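Local coordinates for endoglucanase A (Clostridium cellulolyticum, PDB 1EDG), which probably hydrolyses internal beta-1,4-glucosidic bonds of cellulose, as a family 5 glycoside hydrolase with a TIM-barrel catalytic domain, at residues S58-K61 / Q65-D68; M23-G28 / Y159-I164. All coordinates share one frame; numbering follows the deposited sequence.

Interaction 1. Residues S58-K61 / Q65-D68; sequences SGIK and QMID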
# COMPACT_ATOMS: atom_id res chain seq x y z
N SER A 58 15.59 2.07 -7.85
CA SER A 58 14.79 2.29 -9.05
C SER A 58 15.62 2.47 -10.31
O SER A 58 15.22 2.05 -11.39
CB SER A 58 13.91 3.52 -8.85
OG SER A 58 14.69 4.69 -8.75
N GLY A 59 16.74 3.17 -10.16
CA GLY A 59 17.63 3.42 -11.29
C GLY A 59 17.27 4.62 -12.14
O GLY A 59 17.91 4.85 -13.16
N ILE A 60 16.29 5.41 -11.71
CA ILE A 60 15.88 6.58 -12.48
C ILE A 60 15.09 7.56 -11.62
O ILE A 60 14.33 7.15 -10.74
CB ILE A 60 15.05 6.14 -13.74
CG1 ILE A 60 14.72 7.34 -14.62
CG2 ILE A 60 13.79 5.39 -13.31
CD1 ILE A 60 14.02 6.97 -15.92
N LYS A 61 15.30 8.85 -11.85
CA LYS A 61 14.61 9.90 -11.11
C LYS A 61 13.20 10.11 -11.64
O LYS A 61 12.98 10.18 -12.86
CB LYS A 61 15.40 11.21 -11.16
CG LYS A 61 14.81 12.32 -10.32
CD LYS A 61 15.70 13.56 -10.34
CE LYS A 61 15.02 14.73 -9.64
NZ LYS A 61 15.83 15.98 -9.69
N GLN A 65 6.14 13.62 -16.33
CA GLN A 65 5.68 12.85 -17.49
C GLN A 65 5.31 11.41 -17.11
O GLN A 65 4.32 10.88 -17.61
CB GLN A 65 6.74 12.87 -18.61
CG GLN A 65 6.66 11.71 -19.64
CD GLN A 65 5.47 11.78 -20.62
OE1 GLN A 65 4.32 12.01 -20.24
NE2 GLN A 65 5.76 11.53 -21.90
N MET A 66 6.07 10.81 -16.21
CA MET A 66 5.79 9.45 -15.76
C MET A 66 4.40 9.37 -15.14
O MET A 66 3.60 8.49 -15.47
CB MET A 66 6.82 8.99 -14.73
CG MET A 66 8.20 8.70 -15.29
SD MET A 66 9.37 8.31 -13.97
CE MET A 66 10.92 8.56 -14.83
N ILE A 67 4.11 10.32 -14.24
CA ILE A 67 2.83 10.39 -13.54
C ILE A 67 1.69 10.70 -14.53
O ILE A 67 0.59 10.14 -14.41
CB ILE A 67 2.87 11.45 -12.39
CG1 ILE A 67 4.00 11.13 -11.40
CG2 ILE A 67 1.54 11.48 -11.63
CD1 ILE A 67 3.98 9.71 -10.85
N ASP A 68 1.97 11.55 -15.51
CA ASP A 68 0.96 11.89 -16.52
C ASP A 68 0.51 10.61 -17.23
O ASP A 68 -0.68 10.40 -17.47
CB ASP A 68 1.54 12.85 -17.58
CG ASP A 68 1.78 14.25 -17.05
OD1 ASP A 68 1.24 14.63 -15.99
OD2 ASP A 68 2.52 14.99 -17.74
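Met66, on the outer helix 64-73 of the TIM barrel, extends its terminal methyl group to Ile60 and Lys61 in the loop just before that helix. The loop belongs to the connection between the first and second barrel strands, 32-34 and 77-80, and the contact is a local one, in which a helix side chain reaches back to the chain leading into it. Met66 bridges a wide gap, since its CA lies 10.0 Å from Lys61 CA. The side chain spans it because its first torsion sets CG beside the backbone N (chi1 -72°) and the chain is extended from there on. Met66 CE thereby meets Ile60 CD1 tip to tip at 3.7 Å, with Ile60 CG1 only slightly farther from that methyl group. The isoleucine makes its own half of the reach with a fully extended CG1 branch, directed away from the backbone N (chi1 -175°). Arg357 touches Met66 from outside the pair, and it touches Ser58 as well. Ile67, the next residue, packs instead on Tyr109 and Cys110 of helix 97-111, while Asp68 OD1 pairs with Lys64 in a salt bridge and accepts a hydrogen bond from Asn113. Within the loop, Gly59 leaves the preceding helix with positive phi (85°), and Ile60 N then makes a weak hydrogen bond of 3.4 Å to Ser58 OG. Lys61 CB points away from the helix, and it is the backbone oxygen that takes part, Lys61 O lying 3.3 Å from Met66 CE, a close approach of a carbonyl oxygen to a methyl carbon.

Interaction 2. Residues M23-G28 / Y159-I164; sequences MNFVKG and YDEHLI
The ring of Phe25 presents its edge to Glu161 and Ile164, joining helix 21-29, which precedes the first strand of the TIM barrel, to the turn that leads into barrel strand 163-166. The phenylalanine owes its reach to CG lying opposite the backbone N (chi1 176°), which sends the ring out from the helix. Glu161 O lies in the ring plane, 3.6 Å from Phe25 CZ, so a carbonyl oxygen faces the C-H rim; this is probably a mildly favourable electrostatic contact. Beside it, Ile164 CD1 rests 3.8 Å from Phe25 CE2. Ile164 approaches from the opposite direction, with CG1 beside its backbone N (chi1 -58°), and the ring edge thus meets an aliphatic methyl group and a carbonyl oxygen side by side. A further ring, Tyr218, stacks on Phe25. Glu161 sets out toward the helix, but its bent chain leads the carboxylate away, leaving CG 4.3 Å from Phe25 CE1. Residues Asp160 to Leu163 form a type I turn, closed by the bond from Leu163 N to Asp160 O. Asp160 also makes an Asx turn: its OD1 accepts from His162 N, which comes from above the carboxylate plane. From the same face His162 ND1 donates to Asp160 OD1 on its syn side, 3.1 Å away and bent at 142°, with OD1 near the imidazole plane but ND1 well out of the carboxylate plane.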
# COMPACT_ATOMS: atom_id res chain seq x y z
N MET A 23 -17.25 4.72 2.02
CA MET A 23 -17.24 3.79 0.89
C MET A 23 -17.23 4.52 -0.45
O MET A 23 -16.61 4.06 -1.41
CB MET A 23 -18.42 2.82 0.97
CG MET A 23 -18.51 2.03 2.28
SD MET A 23 -16.95 1.20 2.72
CE MET A 23 -16.83 -0.04 1.45
N ASN A 24 -17.90 5.67 -0.51
CA ASN A 24 -17.93 6.47 -1.74
C ASN A 24 -16.57 7.11 -2.00
O ASN A 24 -16.15 7.26 -3.16
CB ASN A 24 -19.03 7.53 -1.68
CG ASN A 24 -20.43 6.95 -1.92
OD1 ASN A 24 -20.62 6.12 -2.81
ND2 ASN A 24 -21.39 7.38 -1.13
N PHE A 25 -15.87 7.46 -0.93
CA PHE A 25 -14.54 8.06 -1.05
C PHE A 25 -13.61 7.04 -1.73
O PHE A 25 -12.91 7.35 -2.70
CB PHE A 25 -14.00 8.44 0.32
CG PHE A 25 -12.60 8.98 0.30
CD1 PHE A 25 -12.35 10.30 -0.08
CD2 PHE A 25 -11.52 8.18 0.67
CE1 PHE A 25 -11.05 10.81 -0.08
CE2 PHE A 25 -10.21 8.68 0.67
CZ PHE A 25 -9.98 10.00 0.29
N VAL A 26 -13.64 5.80 -1.24
CA VAL A 26 -12.81 4.73 -1.80
C VAL A 26 -13.13 4.46 -3.28
O VAL A 26 -12.22 4.25 -4.09
CB VAL A 26 -12.93 3.43 -0.93
CG1 VAL A 26 -12.34 2.23 -1.65
CG2 VAL A 26 -12.21 3.64 0.38
N LYS A 27 -14.41 4.47 -3.64
CA LYS A 27 -14.79 4.26 -5.03
C LYS A 27 -14.12 5.31 -5.91
O LYS A 27 -13.67 5.01 -7.01
CB LYS A 27 -16.30 4.33 -5.20
CG LYS A 27 -17.04 3.20 -4.54
CD LYS A 27 -18.55 3.42 -4.58
CE LYS A 27 -19.07 3.47 -6.00
NZ LYS A 27 -20.55 3.63 -6.00
N GLY A 28 -14.04 6.55 -5.42
CA GLY A 28 -13.44 7.64 -6.16
C GLY A 28 -11.95 7.44 -6.43
O GLY A 28 -11.43 7.96 -7.43
N TYR A 159 -2.95 20.59 2.19
CA TYR A 159 -3.50 19.69 1.19
C TYR A 159 -4.85 19.16 1.66
O TYR A 159 -5.02 18.87 2.84
CB TYR A 159 -2.53 18.54 0.92
CG TYR A 159 -1.25 18.96 0.22
CD1 TYR A 159 -0.32 19.78 0.86
CD2 TYR A 159 -0.97 18.53 -1.08
CE1 TYR A 159 0.85 20.17 0.22
CE2 TYR A 159 0.21 18.91 -1.73
CZ TYR A 159 1.11 19.73 -1.07
OH TYR A 159 2.28 20.10 -1.68
N ASP A 160 -5.82 19.08 0.75
CA ASP A 160 -7.15 18.61 1.10
C ASP A 160 -7.27 17.08 1.12
O ASP A 160 -6.24 16.39 1.09
CB ASP A 160 -8.23 19.26 0.21
CG ASP A 160 -8.18 18.80 -1.25
OD1 ASP A 160 -7.36 17.94 -1.64
OD2 ASP A 160 -9.01 19.33 -2.03
N GLU A 161 -8.50 16.58 1.11
CA GLU A 161 -8.77 15.14 1.16
C GLU A 161 -8.10 14.28 0.09
O GLU A 161 -8.12 13.06 0.19
CB GLU A 161 -10.28 14.85 1.20
CG GLU A 161 -11.04 15.09 -0.12
CD GLU A 161 -11.22 16.56 -0.48
OE1 GLU A 161 -11.37 17.41 0.43
OE2 GLU A 161 -11.21 16.88 -1.69
N HIS A 162 -7.52 14.90 -0.93
CA HIS A 162 -6.82 14.14 -1.96
C HIS A 162 -5.55 13.49 -1.41
O HIS A 162 -5.04 12.54 -2.00
CB HIS A 162 -6.51 15.02 -3.17
CG HIS A 162 -7.68 15.22 -4.07
ND1 HIS A 162 -8.69 16.12 -3.79
CD2 HIS A 162 -8.05 14.58 -5.20
CE1 HIS A 162 -9.63 16.03 -4.71
NE2 HIS A 162 -9.26 15.10 -5.58
N LEU A 163 -5.05 13.99 -0.28
CA LEU A 163 -3.86 13.43 0.35
C LEU A 163 -4.26 12.59 1.57
O LEU A 163 -4.93 13.08 2.49
CB LEU A 163 -2.89 14.55 0.77
CG LEU A 163 -1.60 14.13 1.47
CD1 LEU A 163 -0.77 13.23 0.57
CD2 LEU A 163 -0.81 15.38 1.86
N ILE A 164 -3.85 11.33 1.56
CA ILE A 164 -4.15 10.36 2.61
C ILE A 164 -2.83 9.96 3.30
O ILE A 164 -1.82 9.80 2.61
CB ILE A 164 -4.78 9.09 1.99
CG1 ILE A 164 -6.05 9.47 1.20
CG2 ILE A 164 -5.08 8.03 3.06
CD1 ILE A 164 -6.44 8.45 0.15

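Both contacts are small and without a hydrogen bond across them, yet they differ in reach and chemistry. Interaction 1 ties a loop to the helix that follows it, its centre about 19 Å from the centre of the chain, and pairs buried Met66 with exposed Lys61. Interaction 2, its centre about 15 Å from the chain centre, connects a helix ahead of the barrel to a distant strand, setting partly exposed Phe25 against buried Ile164. The first relies on a flexible thioether chain, the second on a flat ring; in each, a backbone carbonyl oxygen accompanies an apolar partner. They share no helix or strand and do not touch, with nearest atoms about 12 Å apart.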